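Long-range contacts in hypothetical protein, similar to alpha-acetolactate decarboxylase (Staphylococcus aureus subsp. aureus, PDB 1XV2), which probably catalyses the decarboxylation of alpha-acetolactate to acetoin and carries a bound zinc ion: residues 9-14 and 72-77; 86-91 and 198-203; 127-132 and 144-149; 34-39 and 79-84. All blocks are in the same frame, centred on the assembly; numbering follows the deposited sequence.

Interaction 1 of 4, residues 9-14 and 72-77; sequences YQHGTL and EKVPYA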
loop_
_atom_site.group_PDB
_atom_site.type_symbol
_atom_site.label_atom_id
_atom_site.label_comp_id
_atom_site.label_asym_id
_atom_site.label_seq_id
_atom_site.Cartn_x
_atom_site.Cartn_y
_atom_site.Cartn_z
ATOM N N TYR A 9 -0.617 -9.182 5.872
ATOM C CA TYR A 9 0.809 -8.881 5.812
ATOM C C TYR A 9 1.389 -9.178 4.439
ATOM O O TYR A 9 1.170 -10.249 3.876
ATOM C CB TYR A 9 1.567 -9.705 6.852
ATOM C CG TYR A 9 3.057 -9.432 6.888
ATOM C CD1 TYR A 9 3.572 -8.361 7.622
ATOM C CD2 TYR A 9 3.952 -10.257 6.205
ATOM C CE1 TYR A 9 4.947 -8.121 7.679
ATOM C CE2 TYR A 9 5.327 -10.027 6.254
ATOM C CZ TYR A 9 5.816 -8.960 6.996
ATOM O OH TYR A 9 7.174 -8.743 7.069
ATOM N N GLN A 10 2.141 -8.229 3.898
ATOM C CA GLN A 10 2.757 -8.434 2.602
ATOM C C GLN A 10 4.230 -8.047 2.627
ATOM O O GLN A 10 4.601 -6.981 3.123
ATOM C CB GLN A 10 2.014 -7.642 1.517
ATOM C CG GLN A 10 2.522 -7.908 0.104
ATOM C CD GLN A 10 1.565 -7.432 -0.984
ATOM O OE1 GLN A 10 0.610 -8.125 -1.337
ATOM N NE2 GLN A 10 1.820 -6.243 -1.516
ATOM N N HIS A 11 5.068 -8.939 2.118
ATOM C CA HIS A 11 6.499 -8.685 2.049
ATOM C C HIS A 11 6.811 -8.447 0.582
ATOM O O HIS A 11 6.626 -9.337 -0.250
ATOM C CB HIS A 11 7.303 -9.884 2.557
ATOM C CG HIS A 11 8.780 -9.729 2.370
ATOM N ND1 HIS A 11 9.551 -8.908 3.166
ATOM C CD2 HIS A 11 9.616 -10.236 1.432
ATOM C CE1 HIS A 11 10.796 -8.915 2.724
ATOM N NE2 HIS A 11 10.862 -9.711 1.673
ATOM N N GLY A 12 7.282 -7.246 0.266
ATOM C CA GLY A 12 7.578 -6.925 -1.117
ATOM C C GLY A 12 6.264 -6.670 -1.822
ATOM O O GLY A 12 5.203 -6.714 -1.190
ATOM N N THR A 13 6.315 -6.409 -3.125
ATOM C CA THR A 13 5.100 -6.137 -3.888
ATOM C C THR A 13 5.088 -6.874 -5.223
ATOM O O THR A 13 6.122 -7.335 -5.701
ATOM C CB THR A 13 4.948 -4.627 -4.159
ATOM O OG1 THR A 13 6.052 -4.173 -4.949
ATOM C CG2 THR A 13 4.930 -3.847 -2.856
ATOM N N LEU A 14 3.910 -6.983 -5.826
ATOM C CA LEU A 14 3.782 -7.667 -7.105
ATOM C C LEU A 14 4.425 -6.867 -8.233
ATOM O O LEU A 14 5.085 -7.428 -9.102
ATOM C CB LEU A 14 2.308 -7.914 -7.427
ATOM C CG LEU A 14 2.025 -8.603 -8.764
ATOM C CD1 LEU A 14 2.748 -9.937 -8.816
ATOM C CD2 LEU A 14 0.529 -8.788 -8.932
ATOM N N GLU A 72 14.196 -21.189 3.405
ATOM C CA GLU A 72 14.159 -20.724 2.023
ATOM C C GLU A 72 13.773 -19.251 2.014
ATOM O O GLU A 72 13.020 -18.801 2.874
ATOM C CB GLU A 72 13.146 -21.529 1.199
ATOM C CG GLU A 72 13.454 -23.016 1.094
ATOM C CD GLU A 72 12.923 -23.818 2.265
ATOM O OE1 GLU A 72 12.512 -23.210 3.277
ATOM O OE2 GLU A 72 12.920 -25.065 2.171
ATOM N N LYS A 73 14.289 -18.504 1.047
ATOM C CA LYS A 73 13.986 -17.079 0.955
ATOM C C LYS A 73 12.897 -16.786 -0.080
ATOM O O LYS A 73 12.728 -17.532 -1.043
ATOM C CB LYS A 73 15.260 -16.296 0.617
ATOM C CG LYS A 73 16.278 -16.266 1.752
ATOM C CD LYS A 73 17.508 -15.437 1.408
ATOM C CE LYS A 73 18.337 -16.084 0.306
ATOM N NZ LYS A 73 19.606 -15.336 0.035
ATOM N N VAL A 74 12.162 -15.698 0.132
ATOM C CA VAL A 74 11.089 -15.294 -0.776
ATOM C C VAL A 74 11.234 -13.823 -1.163
ATOM O O VAL A 74 11.623 -12.993 -0.347
ATOM C CB VAL A 74 9.699 -15.501 -0.125
ATOM C CG1 VAL A 74 9.530 -16.954 0.283
ATOM C CG2 VAL A 74 9.544 -14.594 1.082
ATOM N N PRO A 75 10.931 -13.486 -2.426
ATOM C CA PRO A 75 11.026 -12.108 -2.919
ATOM C C PRO A 75 9.695 -11.366 -2.805
ATOM O O PRO A 75 9.658 -10.135 -2.828
ATOM C CB PRO A 75 11.446 -12.305 -4.365
ATOM C CG PRO A 75 10.636 -13.500 -4.750
ATOM C CD PRO A 75 10.785 -14.428 -3.551
ATOM N N TYR A 76 8.610 -12.132 -2.686
ATOM C CA TYR A 76 7.261 -11.584 -2.573
ATOM C C TYR A 76 6.321 -12.581 -1.905
ATOM O O TYR A 76 6.215 -13.727 -2.330
ATOM C CB TYR A 76 6.713 -11.221 -3.957
ATOM C CG TYR A 76 5.294 -10.685 -3.928
ATOM C CD1 TYR A 76 4.921 -9.699 -3.018
ATOM C CD2 TYR A 76 4.331 -11.157 -4.818
ATOM C CE1 TYR A 76 3.625 -9.193 -2.990
ATOM C CE2 TYR A 76 3.029 -10.656 -4.803
ATOM C CZ TYR A 76 2.684 -9.676 -3.886
ATOM O OH TYR A 76 1.400 -9.175 -3.857
ATOM N N ALA A 77 5.629 -12.136 -0.863
ATOM C CA ALA A 77 4.714 -13.005 -0.133
ATOM C C ALA A 77 3.575 -12.238 0.530
ATOM O O ALA A 77 3.741 -11.090 0.931
ATOM C CB ALA A 77 5.485 -13.781 0.929
#
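The Tyr76 ring is the tightly packed part of this contact. With CG anti to the backbone N (chi1 178°), the ring lies against the chain where strand 7-11 ends: the Thr13 carbonyl carbon and Leu14 N lie over one face, with Leu14 N 3.5 Å from Tyr76 CZ, while the Gln10 amide carbon meets the ring edge in plane. Tyr76 OH is 2.8 Å from Gln10 OE1, a weak hydrogen bond; that oxygen also pairs with Ser78 OG, and Gln10 NE2 bonds to Val170 O. Beside the ring, His11 and Ala77 form an antiparallel hydrogen-bonded pair, His11 N to Ala77 O at 2.8 Å and Ala77 N to His11 O at 3.0 Å. Packing loosens toward Val74, whose O stays 3.8 Å from His11 CD2, and ends before Lys73, which is solvent-exposed. His11 NE2 bonds to Thr25 OG1. Strand 7-11 runs between strands 77-80 and 207-211, helix 28-32 packs on Val74 and Ala77, and Thr13, N-cap of helix 14-18, bonds through OG1 to Thr16 OG1.

Interaction 2 of 4, residues 86-91 and 198-203; sequences KTFPLQ and VVVEIQ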
loop_
_atom_site.group_PDB
_atom_site.type_symbol
_atom_site.label_atom_id
_atom_site.label_comp_id
_atom_site.label_asym_id
_atom_site.label_seq_id
_atom_site.Cartn_x
_atom_site.Cartn_y
_atom_site.Cartn_z
ATOM N N LYS A 86 -16.875 -14.955 7.704
ATOM C CA LYS A 86 -18.050 -15.449 7.001
ATOM C C LYS A 86 -17.742 -16.782 6.328
ATOM O O LYS A 86 -16.660 -16.971 5.770
ATOM C CB LYS A 86 -18.524 -14.431 5.956
ATOM C CG LYS A 86 -19.773 -14.877 5.203
ATOM C CD LYS A 86 -20.294 -13.809 4.252
ATOM C CE LYS A 86 -20.934 -12.647 4.997
ATOM N NZ LYS A 86 -21.468 -11.612 4.058
ATOM N N THR A 87 -18.700 -17.702 6.393
ATOM C CA THR A 87 -18.556 -19.023 5.798
ATOM C C THR A 87 -19.827 -19.344 5.021
ATOM O O THR A 87 -20.914 -18.919 5.413
ATOM C CB THR A 87 -18.356 -20.096 6.887
ATOM O OG1 THR A 87 -17.228 -19.750 7.701
ATOM C CG2 THR A 87 -18.116 -21.455 6.261
ATOM N N PHE A 88 -19.690 -20.086 3.923
ATOM C CA PHE A 88 -20.838 -20.463 3.099
ATOM C C PHE A 88 -20.446 -21.457 2.008
ATOM O O PHE A 88 -19.340 -21.403 1.472
ATOM C CB PHE A 88 -21.469 -19.215 2.473
ATOM C CG PHE A 88 -20.567 -18.484 1.519
ATOM C CD1 PHE A 88 -20.487 -18.866 0.183
ATOM C CD2 PHE A 88 -19.802 -17.408 1.953
ATOM C CE1 PHE A 88 -19.658 -18.182 -0.708
ATOM C CE2 PHE A 88 -18.970 -16.718 1.072
ATOM C CZ PHE A 88 -18.898 -17.104 -0.260
ATOM N N PRO A 89 -21.355 -22.386 1.671
ATOM C CA PRO A 89 -21.078 -23.390 0.641
ATOM C C PRO A 89 -21.376 -22.960 -0.794
ATOM O O PRO A 89 -22.055 -21.963 -1.033
ATOM C CB PRO A 89 -21.945 -24.565 1.079
ATOM C CG PRO A 89 -23.156 -23.880 1.610
ATOM C CD PRO A 89 -22.581 -22.727 2.418
ATOM N N LEU A 90 -20.844 -23.729 -1.741
ATOM C CA LEU A 90 -21.049 -23.493 -3.166
ATOM C C LEU A 90 -20.923 -24.828 -3.880
ATOM O O LEU A 90 -20.118 -25.674 -3.488
ATOM C CB LEU A 90 -20.012 -22.513 -3.722
ATOM C CG LEU A 90 -20.108 -21.050 -3.280
ATOM C CD1 LEU A 90 -19.025 -20.235 -3.981
ATOM C CD2 LEU A 90 -21.483 -20.495 -3.617
ATOM N N GLN A 91 -21.721 -25.020 -4.926
ATOM C CA GLN A 91 -21.688 -26.268 -5.675
ATOM C C GLN A 91 -21.882 -26.046 -7.167
ATOM O O GLN A 91 -22.581 -25.121 -7.577
ATOM C CB GLN A 91 -22.784 -27.216 -5.181
ATOM C CG GLN A 91 -22.715 -27.563 -3.705
ATOM C CD GLN A 91 -23.883 -28.428 -3.273
ATOM O OE1 GLN A 91 -25.043 -28.037 -3.412
ATOM N NE2 GLN A 91 -23.583 -29.612 -2.750
ATOM N N VAL A 198 -17.857 -27.335 -2.333
ATOM C CA VAL A 198 -16.867 -26.701 -1.471
ATOM C C VAL A 198 -17.482 -25.782 -0.429
ATOM O O VAL A 198 -18.683 -25.517 -0.438
ATOM C CB VAL A 198 -15.882 -25.841 -2.288
ATOM C CG1 VAL A 198 -15.138 -26.701 -3.296
ATOM C CG2 VAL A 198 -16.642 -24.724 -2.989
ATOM N N VAL A 199 -16.630 -25.305 0.473
ATOM C CA VAL A 199 -17.032 -24.372 1.517
ATOM C C VAL A 199 -16.133 -23.154 1.322
ATOM O O VAL A 199 -14.926 -23.298 1.129
ATOM C CB VAL A 199 -16.793 -24.949 2.931
ATOM C CG1 VAL A 199 -17.078 -23.884 3.986
ATOM C CG2 VAL A 199 -17.680 -26.164 3.153
ATOM N N VAL A 200 -16.720 -21.966 1.353
ATOM C CA VAL A 200 -15.956 -20.741 1.176
ATOM C C VAL A 200 -15.873 -19.940 2.470
ATOM O O VAL A 200 -16.892 -19.663 3.109
ATOM C CB VAL A 200 -16.583 -19.832 0.090
ATOM C CG1 VAL A 200 -15.748 -18.570 -0.077
ATOM C CG2 VAL A 200 -16.686 -20.585 -1.234
ATOM N N GLU A 201 -14.653 -19.571 2.844
ATOM C CA GLU A 201 -14.419 -18.771 4.041
ATOM C C GLU A 201 -13.791 -17.448 3.621
ATOM O O GLU A 201 -12.854 -17.419 2.818
ATOM C CB GLU A 201 -13.486 -19.505 5.006
ATOM C CG GLU A 201 -14.121 -20.704 5.679
ATOM C CD GLU A 201 -13.118 -21.519 6.468
ATOM O OE1 GLU A 201 -12.245 -22.157 5.842
ATOM O OE2 GLU A 201 -13.198 -21.518 7.712
ATOM N N ILE A 202 -14.313 -16.353 4.159
ATOM C CA ILE A 202 -13.802 -15.029 3.832
ATOM C C ILE A 202 -13.395 -14.269 5.088
ATOM O O ILE A 202 -13.952 -14.484 6.169
ATOM C CB ILE A 202 -14.865 -14.183 3.097
ATOM C CG1 ILE A 202 -15.355 -14.916 1.852
ATOM C CG2 ILE A 202 -14.275 -12.840 2.695
ATOM C CD1 ILE A 202 -16.435 -14.164 1.091
ATOM N N GLN A 203 -12.415 -13.384 4.935
ATOM C CA GLN A 203 -11.946 -12.548 6.030
ATOM C C GLN A 203 -11.678 -11.160 5.460
ATOM O O GLN A 203 -10.907 -11.013 4.510
ATOM C CB GLN A 203 -10.664 -13.109 6.644
ATOM C CG GLN A 203 -10.158 -12.279 7.819
ATOM C CD GLN A 203 -8.852 -12.790 8.396
ATOM O OE1 GLN A 203 -8.387 -12.301 9.425
ATOM N NE2 GLN A 203 -8.251 -13.774 7.735
HETATM O O HOH W 1 -15.572 -21.470 8.930
#
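Phe88 and Val200 project side by side from one face of an antiparallel strand pair, the ring face turned to the valine. Val200 CB sits over the ring face in a CH-pi contact, 3.8 Å from the ring centroid of Phe88 and 22° off its normal. The phenyl is brought there by a crowded first torsion, CG between the backbone N and the carbonyl carbon (chi1 64°). At the ring edge, in plane, comes Ile202 CD1, 3.6 Å from Phe88 CE2. Leu90 crosses Val200 obliquely, its CD1 3.6 Å from Val200 CG2. On the reverse face Thr87 crosses Val199 tightly, CG2 to CG1 at 3.5 Å, and lies alongside Glu201; a water bridges this pair, 2.7 Å from Thr87 OG1 and donating to Glu201 OE2. The backbones are joined at Lys86-Ile202, Phe88-Val200 and Leu90-Val198; the shortest bond runs from Val200 N to Phe88 O (2.7 Å), while that from Lys86 N to Ile202 O is weak. Helix 95-105 covers the Phe88 face, and its Glu105 forms a salt bridge with Lys86. The sheet is thus two-sided: apolar packing edged by a salt bridge beneath the helix, methyl contact and a water bridge on the more exposed face.

Interaction 3 of 4, residues 127-132 and 144-149; sequences RMMPAQ and RRQPEE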
loop_
_atom_site.group_PDB
_atom_site.type_symbol
_atom_site.label_atom_id
_atom_site.label_comp_id
_atom_site.label_asym_id
_atom_site.label_seq_id
_atom_site.Cartn_x
_atom_site.Cartn_y
_atom_site.Cartn_z
ATOM N N ARG A 127 -0.586 -23.059 -12.797
ATOM C CA ARG A 127 0.702 -22.907 -13.446
ATOM C C ARG A 127 1.734 -22.962 -12.332
ATOM O O ARG A 127 1.416 -22.712 -11.166
ATOM C CB ARG A 127 0.804 -21.575 -14.214
ATOM C CG ARG A 127 0.739 -20.301 -13.376
ATOM C CD ARG A 127 2.090 -19.902 -12.768
ATOM N NE ARG A 127 1.972 -18.705 -11.931
ATOM C CZ ARG A 127 1.801 -17.470 -12.395
ATOM N NH1 ARG A 127 1.735 -17.245 -13.702
ATOM N NH2 ARG A 127 1.668 -16.456 -11.548
HETATM N N MSE A 128 2.957 -23.336 -12.685
HETATM C CA MSE A 128 4.045 -23.390 -11.720
HETATM C C MSE A 128 5.119 -22.489 -12.306
HETATM O O MSE A 128 5.824 -22.873 -13.243
HETATM C CB MSE A 128 4.567 -24.822 -11.565
HETATM C CG MSE A 128 3.525 -25.827 -11.083
HETATM SE SE MSE A 128 2.529 -26.645 -12.530
HETATM C CE MSE A 128 3.728 -28.110 -12.941
HETATM N N MSE A 129 5.222 -21.276 -11.775
HETATM C CA MSE A 129 6.189 -20.315 -12.284
HETATM C C MSE A 129 7.590 -20.911 -12.354
HETATM O O MSE A 129 8.135 -21.354 -11.345
HETATM C CB MSE A 129 6.203 -19.061 -11.404
HETATM C CG MSE A 129 6.895 -17.860 -12.043
HETATM SE SE MSE A 129 5.928 -17.169 -13.565
HETATM C CE MSE A 129 4.755 -15.943 -12.636
ATOM N N PRO A 130 8.182 -20.946 -13.559
ATOM C CA PRO A 130 9.531 -21.497 -13.721
ATOM C C PRO A 130 10.566 -20.550 -13.111
ATOM O O PRO A 130 10.492 -19.332 -13.285
ATOM C CB PRO A 130 9.667 -21.633 -15.233
ATOM C CG PRO A 130 8.847 -20.495 -15.741
ATOM C CD PRO A 130 7.618 -20.547 -14.861
ATOM N N ALA A 131 11.524 -21.117 -12.389
ATOM C CA ALA A 131 12.554 -20.326 -11.737
ATOM C C ALA A 131 13.516 -19.651 -12.710
ATOM O O ALA A 131 13.757 -20.138 -13.816
ATOM C CB ALA A 131 13.334 -21.201 -10.760
ATOM N N GLN A 132 14.050 -18.511 -12.282
ATOM C CA GLN A 132 15.019 -17.749 -13.065
ATOM C C GLN A 132 16.335 -17.771 -12.299
ATOM O O GLN A 132 16.343 -17.937 -11.082
ATOM C CB GLN A 132 14.580 -16.289 -13.215
ATOM C CG GLN A 132 13.882 -15.939 -14.518
ATOM C CD GLN A 132 13.711 -14.437 -14.680
ATOM O OE1 GLN A 132 14.677 -13.678 -14.574
ATOM N NE2 GLN A 132 12.483 -14.002 -14.942
ATOM N N ARG A 144 5.551 -16.474 -19.568
ATOM C CA ARG A 144 5.347 -16.853 -20.963
ATOM C C ARG A 144 5.918 -18.217 -21.342
ATOM O O ARG A 144 5.724 -18.683 -22.466
ATOM C CB ARG A 144 5.912 -15.769 -21.881
ATOM C CG ARG A 144 5.058 -14.513 -21.914
ATOM C CD ARG A 144 5.757 -13.363 -22.614
ATOM N NE ARG A 144 4.891 -12.192 -22.702
ATOM C CZ ARG A 144 5.312 -10.971 -23.019
ATOM N NH1 ARG A 144 6.595 -10.758 -23.279
ATOM N NH2 ARG A 144 4.450 -9.964 -23.073
ATOM N N ARG A 145 6.617 -18.856 -20.410
ATOM C CA ARG A 145 7.190 -20.176 -20.655
ATOM C C ARG A 145 6.834 -21.097 -19.493
ATOM O O ARG A 145 7.418 -22.166 -19.327
ATOM C CB ARG A 145 8.713 -20.084 -20.807
ATOM C CG ARG A 145 9.463 -19.655 -19.549
ATOM C CD ARG A 145 10.945 -19.427 -19.845
ATOM N NE ARG A 145 11.693 -18.974 -18.673
ATOM C CZ ARG A 145 12.159 -19.771 -17.716
ATOM N NH1 ARG A 145 11.967 -21.084 -17.779
ATOM N NH2 ARG A 145 12.815 -19.251 -16.685
ATOM N N GLN A 146 5.860 -20.668 -18.698
ATOM C CA GLN A 146 5.413 -21.425 -17.537
ATOM C C GLN A 146 4.705 -22.720 -17.891
ATOM O O GLN A 146 4.000 -22.808 -18.899
ATOM C CB GLN A 146 4.442 -20.592 -16.698
ATOM C CG GLN A 146 3.145 -20.267 -17.438
ATOM C CD GLN A 146 2.214 -19.379 -16.641
ATOM O OE1 GLN A 146 2.658 -18.530 -15.875
ATOM N NE2 GLN A 146 0.914 -19.557 -16.835
ATOM N N PRO A 147 4.897 -23.754 -17.066
ATOM C CA PRO A 147 4.219 -25.013 -17.352
ATOM C C PRO A 147 2.844 -24.892 -16.683
ATOM O O PRO A 147 2.670 -24.116 -15.738
ATOM C CB PRO A 147 5.118 -26.046 -16.685
ATOM C CG PRO A 147 5.633 -25.312 -15.495
ATOM C CD PRO A 147 5.966 -23.947 -16.070
ATOM N N GLU A 148 1.869 -25.634 -17.188
ATOM C CA GLU A 148 0.524 -25.607 -16.634
ATOM C C GLU A 148 0.025 -27.038 -16.518
ATOM O O GLU A 148 0.281 -27.864 -17.392
ATOM C CB GLU A 148 -0.405 -24.785 -17.538
ATOM C CG GLU A 148 -0.163 -23.270 -17.472
ATOM C CD GLU A 148 -0.929 -22.491 -18.542
ATOM O OE1 GLU A 148 -2.081 -22.867 -18.851
ATOM O OE2 GLU A 148 -0.383 -21.493 -19.064
ATOM N N GLU A 149 -0.668 -27.334 -15.427
ATOM C CA GLU A 149 -1.186 -28.673 -15.200
ATOM C C GLU A 149 -2.643 -28.581 -14.763
ATOM O O GLU A 149 -3.009 -27.734 -13.943
ATOM C CB GLU A 149 -0.362 -29.392 -14.124
ATOM C CG GLU A 149 -0.097 -30.868 -14.420
ATOM C CD GLU A 149 0.535 -31.606 -13.245
ATOM O OE1 GLU A 149 1.533 -31.100 -12.684
ATOM O OE2 GLU A 149 0.037 -32.696 -12.883
HETATM O O HOH W 2 13.282 -22.395 -15.358
#
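Two guanidinium groups frame this contact. That of Arg127 has the methyl of Met129, a selenomethionine, over one face, and at its edge Gln146 OE1. Arg145 has Pro130 CG over one face, while Ala131 O and a water lie in plane at its edge. The Arg127 guanidinium and Gln146 amide planes stand 83° apart, yet Arg127 NH1 meets Gln146 OE1 in the amide plane, on a lone pair, through a somewhat bent bond of 2.7 Å. The arginine reaches it by bending, CG in the crowded position (chi1 64°) and a second turn at chi2 (84°). The amide's other end, Gln146 NE2, donates to Glu148 OE2 at 3.2 Å, so both ends are held; Glu148 OE1 bonds to His125 NE2. Arg145 extends across Pro130, its NH1 3.5 Å from Pro130 CB, and its NH2 donates to Ala131 O at 3.1 Å; the water donates to that oxygen and accepts from NH1. Between the arginines, Met128 N bonds to Pro147 O at 3.2 Å, and Pro147 CD presses to 3.0 Å from Met128 O. Arg127 and Glu148 face one another as a non-hydrogen-bonded antiparallel pair. Gln146, Glu48 (a salt bridge to NE) and Ala236 O (bonded to NH1) together hold the Arg127 guanidinium, consistent with a fixed orientation. About 4 Å from the zinc ion, this side chain probably brings a charge, partly balanced by Glu48, to the metal's surroundings.

Interaction 4 of 4, residues 34-39 and 79-84; sequences HGNLGI and ITNFKA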
loop_
_atom_site.group_PDB
_atom_site.type_symbol
_atom_site.label_atom_id
_atom_site.label_comp_id
_atom_site.label_asym_id
_atom_site.label_seq_id
_atom_site.Cartn_x
_atom_site.Cartn_y
_atom_site.Cartn_z
ATOM N N HIS A 34 3.988 -14.060 10.761
ATOM C CA HIS A 34 2.873 -13.150 10.521
ATOM C C HIS A 34 1.578 -13.824 10.065
ATOM O O HIS A 34 0.557 -13.156 9.922
ATOM C CB HIS A 34 3.258 -12.087 9.485
ATOM C CG HIS A 34 4.365 -11.180 9.927
ATOM N ND1 HIS A 34 5.697 -11.516 9.809
ATOM C CD2 HIS A 34 4.337 -9.945 10.481
ATOM C CE1 HIS A 34 6.441 -10.526 10.269
ATOM N NE2 HIS A 34 5.640 -9.561 10.682
ATOM N N GLY A 35 1.605 -15.132 9.835
ATOM C CA GLY A 35 0.387 -15.792 9.399
ATOM C C GLY A 35 0.445 -17.297 9.253
ATOM O O GLY A 35 1.467 -17.926 9.530
ATOM N N ASN A 36 -0.673 -17.870 8.809
ATOM C CA ASN A 36 -0.797 -19.308 8.608
ATOM C C ASN A 36 -1.487 -19.637 7.284
ATOM O O ASN A 36 -1.640 -20.806 6.926
ATOM C CB ASN A 36 -1.588 -19.933 9.756
ATOM C CG ASN A 36 -2.877 -19.193 10.041
ATOM O OD1 ASN A 36 -3.637 -18.868 9.129
ATOM N ND2 ASN A 36 -3.135 -18.929 11.315
ATOM N N LEU A 37 -1.904 -18.602 6.564
ATOM C CA LEU A 37 -2.566 -18.783 5.279
ATOM C C LEU A 37 -2.115 -17.707 4.305
ATOM O O LEU A 37 -2.172 -16.517 4.613
ATOM C CB LEU A 37 -4.087 -18.723 5.450
ATOM C CG LEU A 37 -4.930 -18.817 4.174
ATOM C CD1 LEU A 37 -6.291 -19.407 4.504
ATOM C CD2 LEU A 37 -5.070 -17.442 3.540
ATOM N N GLY A 38 -1.664 -18.130 3.126
ATOM C CA GLY A 38 -1.208 -17.167 2.143
ATOM C C GLY A 38 -0.565 -17.772 0.911
ATOM O O GLY A 38 -0.639 -18.977 0.667
ATOM N N ILE A 39 0.085 -16.914 0.139
ATOM C CA ILE A 39 0.733 -17.317 -1.096
ATOM C C ILE A 39 2.068 -16.602 -1.239
ATOM O O ILE A 39 2.294 -15.561 -0.625
ATOM C CB ILE A 39 -0.138 -16.940 -2.301
ATOM C CG1 ILE A 39 -0.318 -15.418 -2.336
ATOM C CG2 ILE A 39 -1.493 -17.617 -2.194
ATOM C CD1 ILE A 39 -1.254 -14.928 -3.411
ATOM N N ILE A 79 0.529 -12.975 3.514
ATOM C CA ILE A 79 0.088 -13.937 4.519
ATOM C C ILE A 79 -0.806 -13.313 5.588
ATOM O O ILE A 79 -0.814 -12.101 5.781
ATOM C CB ILE A 79 1.306 -14.596 5.201
ATOM C CG1 ILE A 79 0.908 -15.942 5.804
ATOM C CG2 ILE A 79 1.852 -13.677 6.292
ATOM C CD1 ILE A 79 2.091 -16.765 6.299
ATOM N N THR A 80 -1.563 -14.154 6.285
ATOM C CA THR A 80 -2.452 -13.665 7.326
ATOM C C THR A 80 -2.810 -14.744 8.337
ATOM O O THR A 80 -2.687 -15.938 8.057
ATOM C CB THR A 80 -3.771 -13.140 6.723
ATOM O OG1 THR A 80 -4.559 -12.523 7.748
ATOM C CG2 THR A 80 -4.569 -14.290 6.112
ATOM N N ASN A 81 -3.220 -14.308 9.523
ATOM C CA ASN A 81 -3.671 -15.217 10.569
ATOM C C ASN A 81 -5.148 -15.316 10.229
ATOM O O ASN A 81 -5.955 -14.507 10.687
ATOM C CB ASN A 81 -3.500 -14.596 11.956
ATOM C CG ASN A 81 -2.051 -14.478 12.364
ATOM O OD1 ASN A 81 -1.311 -15.464 12.358
ATOM N ND2 ASN A 81 -1.634 -13.267 12.728
ATOM N N PHE A 82 -5.489 -16.296 9.400
ATOM C CA PHE A 82 -6.858 -16.472 8.941
ATOM C C PHE A 82 -7.909 -16.674 10.020
ATOM O O PHE A 82 -7.895 -17.661 10.748
ATOM C CB PHE A 82 -6.939 -17.626 7.941
ATOM C CG PHE A 82 -8.193 -17.616 7.117
ATOM C CD1 PHE A 82 -8.480 -16.538 6.287
ATOM C CD2 PHE A 82 -9.099 -18.672 7.182
ATOM C CE1 PHE A 82 -9.652 -16.507 5.532
ATOM C CE2 PHE A 82 -10.273 -18.652 6.431
ATOM C CZ PHE A 82 -10.550 -17.566 5.605
ATOM N N LYS A 83 -8.824 -15.715 10.094
ATOM C CA LYS A 83 -9.936 -15.733 11.036
ATOM C C LYS A 83 -11.183 -15.444 10.193
ATOM O O LYS A 83 -11.542 -14.285 9.971
ATOM C CB LYS A 83 -9.738 -14.646 12.098
ATOM C CG LYS A 83 -10.930 -14.423 13.017
ATOM C CD LYS A 83 -11.224 -15.638 13.878
ATOM C CE LYS A 83 -12.484 -15.421 14.703
ATOM N NZ LYS A 83 -13.676 -15.221 13.827
ATOM N N ALA A 84 -11.824 -16.505 9.713
ATOM C CA ALA A 84 -13.012 -16.376 8.873
ATOM C C ALA A 84 -14.127 -15.579 9.531
ATOM O O ALA A 84 -14.572 -15.908 10.629
ATOM C CB ALA A 84 -13.527 -17.758 8.483
#
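A classic beta bulge sets this pairing apart: Asn36 and Leu37 both face Thr80, and Thr80 O accepts from two backbone amides. Asn36 N reaches it at 2.9 Å from above the carbonyl plane, whereas Leu37 N, at 3.2 Å, comes nearly along the C=O axis. Thr80 N returns a bond to Leu37 O at 3.0 Å. The Asn36 side chain, CG in the crowded position (chi1 49°), reaches across to segment 79-84, and its OD1 receives Phe82 N on a lone pair at 3.2 Å. This bond holds the chain just after it leaves strand 77-80. Leu37 and Phe82 then run side by side in one direction; Leu37 CD1 lies over the ring face, 3.7 Å from Phe82 CG, in a CH-pi contact. Ile79 packs largely against backbone: its CG1 branch, anti to the backbone N, brings CD1 to 3.4 Å from Gly35 C, where the glycine has no side chain to obstruct it. Ile79 CG2 meets His34 CB at 3.8 Å, and the His34 ring stacks on Tyr9. Thr80 OG1 bonds to Val7 O, while Phe82 packs on strands 113-118 and 198-204. Past the bulge, Gly38 pairs with Ile79 and Ile39 touches the zinc ligands His176 and His178. The arrangement is that of a bulged antiparallel strand pair, 37-42 with 77-80, within a seven-stranded mixed sheet that passes near the metal site.

In the fold
Interactions 1 and 4 share the mixed sheet, where strands 7-11 and 77-80 are neighbours: their centres lie 14 Å apart, and Tyr9 O is 2.8 Å from Ile79 N, a probable hydrogen bond. Interaction 4 also meets interaction 2, Phe82 CZ lying 3.6 Å from Glu201 CB, through the loop that follows strand 77-80. Interactions 2 and 3 both reach the branched antiparallel sheet, yet their centres are 29 Å apart, on opposite sides of the chain's centre. The zinc, bound by His176, His178 and His189, lies nearest interaction 3: the side chain of Arg127 is about 4 Å away, that of Tyr76 in interaction 1 about 7 Å, and Gly38 in interaction 4 about 10 Å.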